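Local coordinates for cell division control protein (PDB 6RPP), which is an intein of the HINT fold that probably excises itself from a host MCM replicative helicase by protein splicing, at residues I21-E26 / V147-Q151; A76-L82 / E139-K143; G88-R92 / N161-V165. The protein carries 2 engineered substitutions. All blocks are in the same frame, centred on the assembly; numbering follows the deposited sequence.

Contact 1 of 3, residues I21-E26 / V147-Q151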
loop_
_atom_site.group_PDB
_atom_site.type_symbol
_atom_site.label_atom_id
_atom_site.label_comp_id
_atom_site.label_asym_id
_atom_site.label_seq_id
_atom_site.Cartn_x
_atom_site.Cartn_y
_atom_site.Cartn_z
ATOM N N ILE A 21 6.692 -4.070 -4.731
ATOM C CA ILE A 21 5.484 -4.856 -4.612
ATOM C C ILE A 21 5.159 -5.555 -5.933
ATOM O O ILE A 21 4.607 -6.659 -5.934
ATOM C CB ILE A 21 4.306 -3.993 -4.115
ATOM C CG1 ILE A 21 3.089 -4.850 -3.725
ATOM C CG2 ILE A 21 3.912 -2.903 -5.139
ATOM C CD1 ILE A 21 1.959 -4.097 -3.046
ATOM N N GLY A 22 5.430 -4.915 -7.045
ATOM C CA GLY A 22 5.143 -5.548 -8.329
ATOM C C GLY A 22 5.903 -6.842 -8.497
ATOM O O GLY A 22 5.385 -7.814 -9.062
ATOM N N GLU A 23 7.145 -6.862 -8.031
ATOM C CA GLU A 23 7.938 -8.094 -8.102
ATOM C C GLU A 23 7.322 -9.193 -7.229
ATOM O O GLU A 23 7.223 -10.366 -7.653
ATOM C CB GLU A 23 9.363 -7.776 -7.670
ATOM C CG GLU A 23 10.291 -9.002 -7.588
ATOM C CD GLU A 23 11.741 -8.605 -7.430
ATOM O OE1 GLU A 23 12.083 -7.432 -7.745
ATOM O OE2 GLU A 23 12.536 -9.475 -7.002
ATOM N N ILE A 24 7.018 -8.873 -5.974
ATOM C CA ILE A 24 6.355 -9.819 -5.060
ATOM C C ILE A 24 5.088 -10.371 -5.694
ATOM O O ILE A 24 4.862 -11.594 -5.706
ATOM C CB ILE A 24 6.017 -9.128 -3.721
ATOM C CG1 ILE A 24 7.280 -8.674 -2.991
ATOM C CG2 ILE A 24 5.138 -10.010 -2.824
ATOM C CD1 ILE A 24 6.947 -7.716 -1.826
ATOM N N VAL A 25 4.224 -9.483 -6.215
ATOM C CA VAL A 25 2.955 -9.972 -6.717
ATOM C C VAL A 25 3.119 -10.793 -7.999
ATOM O O VAL A 25 2.490 -11.866 -8.141
ATOM C CB VAL A 25 1.998 -8.791 -6.943
ATOM C CG1 VAL A 25 0.749 -9.298 -7.621
ATOM C CG2 VAL A 25 1.665 -8.169 -5.598
ATOM N N GLU A 26 3.885 -10.278 -8.978
ATOM C CA GLU A 26 3.966 -10.990 -10.249
ATOM C C GLU A 26 4.584 -12.369 -10.078
ATOM O O GLU A 26 4.166 -13.308 -10.772
ATOM C CB GLU A 26 4.765 -10.163 -11.243
ATOM C CG GLU A 26 4.069 -8.851 -11.644
ATOM C CD GLU A 26 2.769 -9.045 -12.433
ATOM O OE1 GLU A 26 2.431 -10.182 -12.876
ATOM O OE2 GLU A 26 2.112 -8.003 -12.662
ATOM N N VAL A 147 -1.719 -2.263 -11.312
ATOM C CA VAL A 147 -1.469 -1.822 -9.935
ATOM C C VAL A 147 -1.569 -3.019 -8.983
ATOM O O VAL A 147 -2.103 -4.080 -9.339
ATOM C CB VAL A 147 -2.440 -0.719 -9.493
ATOM C CG1 VAL A 147 -2.125 0.567 -10.329
ATOM C CG2 VAL A 147 -3.867 -1.097 -9.775
ATOM N N TYR A 148 -1.114 -2.812 -7.725
ATOM C CA TYR A 148 -0.805 -3.978 -6.882
ATOM C C TYR A 148 -1.254 -3.766 -5.444
ATOM O O TYR A 148 -1.277 -2.653 -4.928
ATOM C CB TYR A 148 0.691 -4.215 -6.894
ATOM C CG TYR A 148 1.184 -4.553 -8.297
ATOM C CD1 TYR A 148 1.096 -5.845 -8.751
ATOM C CD2 TYR A 148 1.680 -3.558 -9.172
ATOM C CE1 TYR A 148 1.504 -6.158 -10.013
ATOM C CE2 TYR A 148 2.111 -3.874 -10.471
ATOM C CZ TYR A 148 1.999 -5.191 -10.863
ATOM O OH TYR A 148 2.408 -5.475 -12.150
ATOM N N ASP A 149 -1.514 -4.860 -4.751
ATOM C CA ASP A 149 -1.877 -4.737 -3.342
ATOM C C ASP A 149 -1.540 -6.055 -2.670
ATOM O O ASP A 149 -1.279 -7.055 -3.334
ATOM C CB ASP A 149 -3.368 -4.422 -3.204
ATOM C CG ASP A 149 -3.772 -4.009 -1.800
ATOM O OD1 ASP A 149 -2.890 -3.484 -1.070
ATOM O OD2 ASP A 149 -4.966 -4.231 -1.495
ATOM N N LEU A 150 -1.557 -6.041 -1.334
ATOM C CA LEU A 150 -1.359 -7.239 -0.536
ATOM C C LEU A 150 -2.472 -7.299 0.489
ATOM O O LEU A 150 -3.017 -6.269 0.876
ATOM C CB LEU A 150 -0.041 -7.249 0.226
ATOM C CG LEU A 150 1.180 -7.104 -0.666
ATOM C CD1 LEU A 150 2.338 -6.791 0.262
ATOM C CD2 LEU A 150 1.401 -8.343 -1.439
ATOM N N GLN A 151 -2.819 -8.495 0.933
ATOM C CA GLN A 151 -3.736 -8.649 2.057
ATOM C C GLN A 151 -2.968 -8.947 3.333
ATOM O O GLN A 151 -2.142 -9.858 3.357
ATOM C CB GLN A 151 -4.763 -9.740 1.812
ATOM C CG GLN A 151 -5.646 -9.954 3.045
ATOM C CD GLN A 151 -6.720 -10.976 2.844
ATOM O OE1 GLN A 151 -7.802 -10.661 2.349
ATOM N NE2 GLN A 151 -6.425 -12.226 3.203
#

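Contact 2 of 3, residues A76-L82 / E139-K143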
loop_
_atom_site.group_PDB
_atom_site.type_symbol
_atom_site.label_atom_id
_atom_site.label_comp_id
_atom_site.label_asym_id
_atom_site.label_seq_id
_atom_site.Cartn_x
_atom_site.Cartn_y
_atom_site.Cartn_z
ATOM N N ALA A 76 -4.841 -1.035 -13.920
ATOM C CA ALA A 76 -4.683 0.335 -13.467
ATOM C C ALA A 76 -5.896 1.176 -13.883
ATOM O O ALA A 76 -6.447 1.024 -14.995
ATOM C CB ALA A 76 -3.407 0.934 -14.046
ATOM N N PRO A 77 -6.329 2.100 -13.034
ATOM C CA PRO A 77 -7.331 3.083 -13.467
ATOM C C PRO A 77 -6.791 4.084 -14.510
ATOM O O PRO A 77 -5.585 4.082 -14.834
ATOM C CB PRO A 77 -7.712 3.765 -12.148
ATOM C CG PRO A 77 -6.490 3.673 -11.295
ATOM C CD PRO A 77 -5.905 2.281 -11.615
ATOM N N LYS A 78 -7.687 4.913 -15.051
ATOM C CA LYS A 78 -7.277 5.826 -16.092
ATOM C C LYS A 78 -6.365 6.910 -15.543
ATOM O O LYS A 78 -5.552 7.470 -16.302
ATOM C CB LYS A 78 -8.527 6.418 -16.749
ATOM C CG LYS A 78 -9.386 5.406 -17.532
ATOM C CD LYS A 78 -8.615 4.817 -18.714
ATOM C CE LYS A 78 -9.549 4.210 -19.781
ATOM N NZ LYS A 78 -8.769 3.640 -20.951
ATOM N N LYS A 79 -6.484 7.229 -14.241
ATOM C CA LYS A 79 -5.678 8.250 -13.572
ATOM C C LYS A 79 -5.114 7.651 -12.300
ATOM O O LYS A 79 -5.736 6.786 -11.684
ATOM C CB LYS A 79 -6.490 9.553 -13.210
ATOM C CG LYS A 79 -7.121 10.156 -14.451
ATOM C CD LYS A 79 -7.776 11.496 -14.240
ATOM C CE LYS A 79 -7.767 12.320 -15.542
ATOM N NZ LYS A 79 -6.649 11.978 -16.479
ATOM N N MET A 80 -3.916 8.121 -11.908
ATOM C CA MET A 80 -3.278 7.762 -10.644
ATOM C C MET A 80 -2.882 9.029 -9.887
ATOM O O MET A 80 -2.970 10.133 -10.406
ATOM C CB MET A 80 -2.025 6.864 -10.860
ATOM C CG MET A 80 -2.240 5.501 -11.572
ATOM S SD MET A 80 -2.837 4.301 -10.356
ATOM C CE MET A 80 -1.315 4.002 -9.387
ATOM N N MET A 81 -2.493 8.864 -8.604
ATOM C CA MET A 81 -2.124 10.012 -7.774
ATOM C C MET A 81 -0.750 9.796 -7.177
ATOM O O MET A 81 -0.476 8.739 -6.612
ATOM C CB MET A 81 -3.121 10.268 -6.618
ATOM C CG MET A 81 -4.550 10.488 -6.979
ATOM S SD MET A 81 -4.614 12.173 -7.497
ATOM C CE MET A 81 -6.385 12.417 -7.663
ATOM N N LEU A 82 0.081 10.824 -7.228
ATOM C CA LEU A 82 1.343 10.831 -6.502
ATOM C C LEU A 82 1.103 11.616 -5.231
ATOM O O LEU A 82 0.719 12.786 -5.288
ATOM C CB LEU A 82 2.461 11.461 -7.351
ATOM C CG LEU A 82 3.697 11.973 -6.615
ATOM C CD1 LEU A 82 4.449 10.779 -6.029
ATOM C CD2 LEU A 82 4.576 12.798 -7.564
ATOM N N GLU A 139 -2.111 14.380 -9.705
ATOM C CA GLU A 139 -2.645 13.380 -10.620
ATOM C C GLU A 139 -1.709 13.152 -11.803
ATOM O O GLU A 139 -1.102 14.110 -12.289
ATOM C CB GLU A 139 -3.990 13.883 -11.122
ATOM C CG GLU A 139 -4.808 12.895 -11.846
ATOM C CD GLU A 139 -6.171 13.462 -12.148
ATOM O OE1 GLU A 139 -7.084 13.290 -11.311
ATOM O OE2 GLU A 139 -6.308 14.113 -13.207
ATOM N N TYR A 140 -1.565 11.897 -12.260
ATOM C CA TYR A 140 -0.854 11.647 -13.500
ATOM C C TYR A 140 -1.553 10.498 -14.223
ATOM O O TYR A 140 -2.383 9.789 -13.646
ATOM C CB TYR A 140 0.647 11.359 -13.193
ATOM C CG TYR A 140 0.859 10.038 -12.473
ATOM C CD1 TYR A 140 0.677 9.919 -11.099
ATOM C CD2 TYR A 140 1.175 8.878 -13.191
ATOM C CE1 TYR A 140 0.847 8.685 -10.423
ATOM C CE2 TYR A 140 1.349 7.631 -12.544
ATOM C CZ TYR A 140 1.179 7.544 -11.151
ATOM O OH TYR A 140 1.281 6.310 -10.581
ATOM N N GLU A 141 -1.248 10.338 -15.475
ATOM C CA GLU A 141 -1.784 9.222 -16.255
ATOM C C GLU A 141 -0.721 8.143 -16.305
ATOM O O GLU A 141 0.425 8.434 -16.658
ATOM C CB GLU A 141 -2.142 9.662 -17.663
ATOM C CG GLU A 141 -3.312 10.633 -17.682
ATOM C CD GLU A 141 -3.076 11.796 -18.608
ATOM O OE1 GLU A 141 -2.296 12.704 -18.233
ATOM O OE2 GLU A 141 -3.663 11.793 -19.714
ATOM N N PRO A 142 -1.033 6.915 -15.906
ATOM C CA PRO A 142 0.023 5.910 -15.757
ATOM C C PRO A 142 0.562 5.373 -17.073
ATOM O O PRO A 142 -0.158 5.206 -18.071
ATOM C CB PRO A 142 -0.661 4.807 -14.958
ATOM C CG PRO A 142 -2.126 4.950 -15.303
ATOM C CD PRO A 142 -2.349 6.446 -15.419
ATOM N N LYS A 143 1.867 5.080 -17.035
ATOM C CA LYS A 143 2.493 4.338 -18.119
ATOM C C LYS A 143 2.352 2.848 -17.900
ATOM O O LYS A 143 2.353 2.116 -18.882
ATOM C CB LYS A 143 3.981 4.703 -18.223
ATOM C CG LYS A 143 4.161 6.109 -18.766
ATOM C CD LYS A 143 5.610 6.561 -18.756
ATOM C CE LYS A 143 5.739 7.929 -19.421
ATOM N NZ LYS A 143 4.816 8.932 -18.796
#

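Contact 3 of 3, residues G88-R92 / N161-V165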
loop_
_atom_site.group_PDB
_atom_site.type_symbol
_atom_site.label_atom_id
_atom_site.label_comp_id
_atom_site.label_asym_id
_atom_site.label_seq_id
_atom_site.Cartn_x
_atom_site.Cartn_y
_atom_site.Cartn_z
ATOM N N GLY A 88 8.947 13.802 3.737
ATOM C CA GLY A 88 9.761 13.313 2.658
ATOM C C GLY A 88 9.291 12.058 1.974
ATOM O O GLY A 88 10.022 11.568 1.098
ATOM N N LYS A 89 8.100 11.540 2.294
ATOM C CA LYS A 89 7.661 10.253 1.776
ATOM C C LYS A 89 6.906 10.469 0.473
ATOM O O LYS A 89 6.270 11.519 0.292
ATOM C CB LYS A 89 6.784 9.531 2.812
ATOM C CG LYS A 89 7.461 9.381 4.189
ATOM C CD LYS A 89 8.842 8.755 4.053
ATOM C CE LYS A 89 9.409 8.292 5.421
ATOM N NZ LYS A 89 9.778 9.415 6.343
ATOM N N ARG A 90 7.026 9.526 -0.475
ATOM C CA ARG A 90 6.369 9.667 -1.779
ATOM C C ARG A 90 5.758 8.315 -2.140
ATOM O O ARG A 90 6.422 7.278 -1.956
ATOM C CB ARG A 90 7.378 10.041 -2.858
ATOM C CG ARG A 90 8.082 11.392 -2.685
ATOM C CD ARG A 90 9.258 11.477 -3.656
ATOM N NE ARG A 90 9.169 12.635 -4.548
ATOM C CZ ARG A 90 8.735 12.581 -5.806
ATOM N NH1 ARG A 90 8.345 11.420 -6.333
ATOM N NH2 ARG A 90 8.694 13.690 -6.541
ATOM N N ILE A 91 4.525 8.289 -2.660
ATOM C CA ILE A 91 3.968 7.003 -3.097
ATOM C C ILE A 91 2.982 7.300 -4.228
ATOM O O ILE A 91 2.305 8.335 -4.226
ATOM C CB ILE A 91 3.302 6.258 -1.908
ATOM C CG1 ILE A 91 2.913 4.814 -2.326
ATOM C CG2 ILE A 91 2.089 7.074 -1.365
ATOM C CD1 ILE A 91 2.530 3.953 -1.159
ATOM N N ARG A 92 2.846 6.362 -5.168
ATOM C CA ARG A 92 1.925 6.493 -6.295
ATOM C C ARG A 92 0.831 5.466 -6.118
ATOM O O ARG A 92 1.138 4.255 -5.976
ATOM C CB ARG A 92 2.676 6.311 -7.628
ATOM C CG ARG A 92 3.739 7.402 -7.878
ATOM C CD ARG A 92 4.389 7.307 -9.186
ATOM N NE ARG A 92 5.432 8.321 -9.363
ATOM C CZ ARG A 92 5.265 9.529 -9.897
ATOM N NH1 ARG A 92 4.083 9.907 -10.376
ATOM N NH2 ARG A 92 6.313 10.350 -9.991
ATOM N N ASN A 161 7.590 2.405 1.243
ATOM C CA ASN A 161 7.968 3.801 0.891
ATOM C C ASN A 161 7.897 4.703 2.129
ATOM O O ASN A 161 7.628 5.911 2.010
ATOM C CB ASN A 161 7.104 4.348 -0.238
ATOM C CG ASN A 161 7.527 3.855 -1.601
ATOM O OD1 ASN A 161 8.176 2.816 -1.711
ATOM N ND2 ASN A 161 7.193 4.599 -2.639
ATOM N N GLY A 162 8.129 4.120 3.313
ATOM C CA GLY A 162 8.080 4.851 4.560
ATOM C C GLY A 162 6.688 5.228 5.036
ATOM O O GLY A 162 6.588 6.008 5.988
ATOM N N ILE A 163 5.623 4.688 4.407
ATOM C CA ILE A 163 4.232 4.976 4.739
ATOM C C ILE A 163 3.546 3.685 5.179
ATOM O O ILE A 163 3.845 2.633 4.638
ATOM C CB ILE A 163 3.524 5.561 3.495
ATOM C CG1 ILE A 163 4.176 6.902 3.090
ATOM C CG2 ILE A 163 2.012 5.737 3.733
ATOM C CD1 ILE A 163 3.731 7.414 1.734
ATOM N N PHE A 164 2.639 3.733 6.171
ATOM C CA PHE A 164 1.850 2.543 6.499
ATOM C C PHE A 164 0.680 2.551 5.550
ATOM O O PHE A 164 -0.291 3.286 5.750
ATOM C CB PHE A 164 1.461 2.595 7.974
ATOM C CG PHE A 164 2.641 2.293 8.840
ATOM C CD1 PHE A 164 3.133 1.009 8.949
ATOM C CD2 PHE A 164 3.299 3.327 9.468
ATOM C CE1 PHE A 164 4.242 0.723 9.740
ATOM C CE2 PHE A 164 4.408 3.075 10.255
ATOM C CZ PHE A 164 4.877 1.761 10.386
ATOM N N VAL A 165 0.834 1.771 4.488
ATOM C CA VAL A 165 -0.063 1.739 3.336
ATOM C C VAL A 165 -1.240 0.844 3.675
ATOM O O VAL A 165 -1.039 -0.295 4.135
ATOM C CB VAL A 165 0.690 1.198 2.114
ATOM C CG1 VAL A 165 -0.222 1.105 0.945
ATOM C CG2 VAL A 165 1.896 2.114 1.803
HETATM O O HOH W 1 9.065 7.571 0.315
#

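Contact 1 of 3, residues I21-E26 / V147-Q151
The ring of Tyr148 lies against the first turn of helix 21-35, one face covered by Gly22, whose CA stands 3.8 Å from the ring centroid and almost exactly on the ring normal, a CH-pi contact. Ile21 CG2 packs at 3.9 Å from Tyr148 CB, and Val25 CB reaches Tyr148 CD1 at 3.6 Å. The phenol ends in a short hydrogen bond, 2.6 Å from Tyr148 OH to Glu26 OE2, the hydroxyl being the donor; Glu26 folds back to it with chi1 and chi2 both m. The other carboxylate oxygen of Glu26 forms a salt bridge to Lys73, so the same side chain also ties the helix to strand 63-75. In this mainly beta intein of the HINT fold, the one long helix packs on the antiparallel sheet that strand 146-151 borders, crossing that strand at 72° with 8.2 Å between the axes of the two short segments. Two residues farther along the strand, Leu150 makes the second apolar patch: its CG lies 3.9 Å from Ile21 CD1, and its CD2 is 4.2 Å from Val25 CG2 and 4.3 Å from Ile24 CG2. Phe158 of strand 157-160 also touches both Ile21 and Leu150. Between Tyr148 and Leu150, Asp149 directs its CA-to-CB bond away from the helix, and its carboxylate oxygen OD2 is hydrogen-bonded to the backbone nitrogen of Ala168 at the C terminus.

Contact 2 of 3, residues A76-L82 / E139-K143
Glu139, Tyr140 and Met80 have the largest areas buried here, where the end of strand 128-140 pairs with the start of strand 80-85 in the six-stranded antiparallel sheet. Met80 and Tyr140 form a hydrogen-bonded pair: Met80 N donates to Tyr140 O and Tyr140 N to Met80 O, both at 2.9 Å. On the face these two residues share, the Tyr140 ring bends across the neighbouring strand, chi1 at p, and one of its faces receives Met80 CB, 3.3 Å from Tyr140 CZ. Its edge is directed at the backbone of the next residues, with Tyr140 CE1 3.8 Å from Met81 C and 3.9 Å from Leu82 N. A cation-pi contact with Arg92, on adjoining strand 90-93, engages the ring further. Met80 continues past the tyrosine to Pro142, CG to CG 3.8 Å, where the chain has left the strand; Pro142 CD also lies 3.5 Å from Lys78 O.

Glu139 belongs to the opposite face, in a non-hydrogen-bonded pair with Met81 at a CA-CA distance of 4.4 Å. Glu139 CA makes a C-H...O contact of 3.3 Å with Met80 O, and Glu139 OE1 lies 3.8 Å from Met81 CE. The carboxylate extends over Lys79, with Glu139 OE2 3.2 Å from Lys79 CD, but the salt bridge to Lys79 NZ is long, at 3.9 Å. Lys79 NZ also has Glu141 OE2 nearby, at 4.4 Å, beyond salt-bridge distance. Apolar packing lies on the Met80-Tyr140 face and charge on Glu139, Lys79 and Glu141; near-linear backbone hydrogen bonds set the register, whereas the long salt bridge probably adds little.

Contact 3 of 3, residues G88-R92 / N161-V165
Strands 90-92 and 163-165 run in nearly the same direction, 25° apart, but their axes come no closer than 9.5 Å, too far for the two to pair as neighbours in a sheet. The backbones approach most closely where the second segment is still a turn, with CA-CA distances of 6.1 Å for Lys89 and Gly162 and 6.5 Å for Ile91 and Asn161. Asn161 and Gly162 both have positive phi (57° and 73°). At Gly162 a CB would fall only 2.4 Å from Lys89 CE, so glycine suits both the turn and the contact. These two residues form the type I' turn of the beta hairpin of strands 157-160 and 163-166, near the C-terminal end of the HINT fold, and the contact sets that hairpin against edge strand 90-93 of the six-stranded sheet. From the turn, Asn161 ND2 donates to Arg90 O at 2.9 Å, while its OD1 accepts from the backbone of Glu10. A water reinforces this join, accepting from Arg90 N at 2.9 Å and donating to Asn161 O at 2.8 Å. Beyond the turn the contact is apolar: Ile91 CG2 meets Ile163 CD1 at 3.5 Å, and Ile91 CD1 meets Val165 CG2 at the same distance. Lys89 CB packs 3.7 Å from Ile163 CG1, and the lysine chain then passes Gly162, with Lys89 CE 3.7 Å from Gly162 O, to hydrogen-bond through NZ to the carbonyl of Ile124.

Overall arrangement
From the N terminus the chain passes two short strands before helix 21-35, and contact 1 closes the longest loop when strand 146-151 returns to it after 120 intervening residues. Contact 2 lies wholly within that loop, joining 76-82 to 139-143 just before the chain enters strand 146-151. Contact 3 crosses both: 88-92 falls inside their loops, whereas 161-165 follows them, returning to 88-92 after 68 residues. Contacts 2 and 3 meet on adjacent strands 80-85 and 90-93, where Leu82 and Tyr140 touch Arg92; contacts 1 and 2 meet where Val147 packs on Met80 and Ala76. Together they connect the helix, the four-stranded sheet, the six-stranded sheet and the C-terminal hairpin.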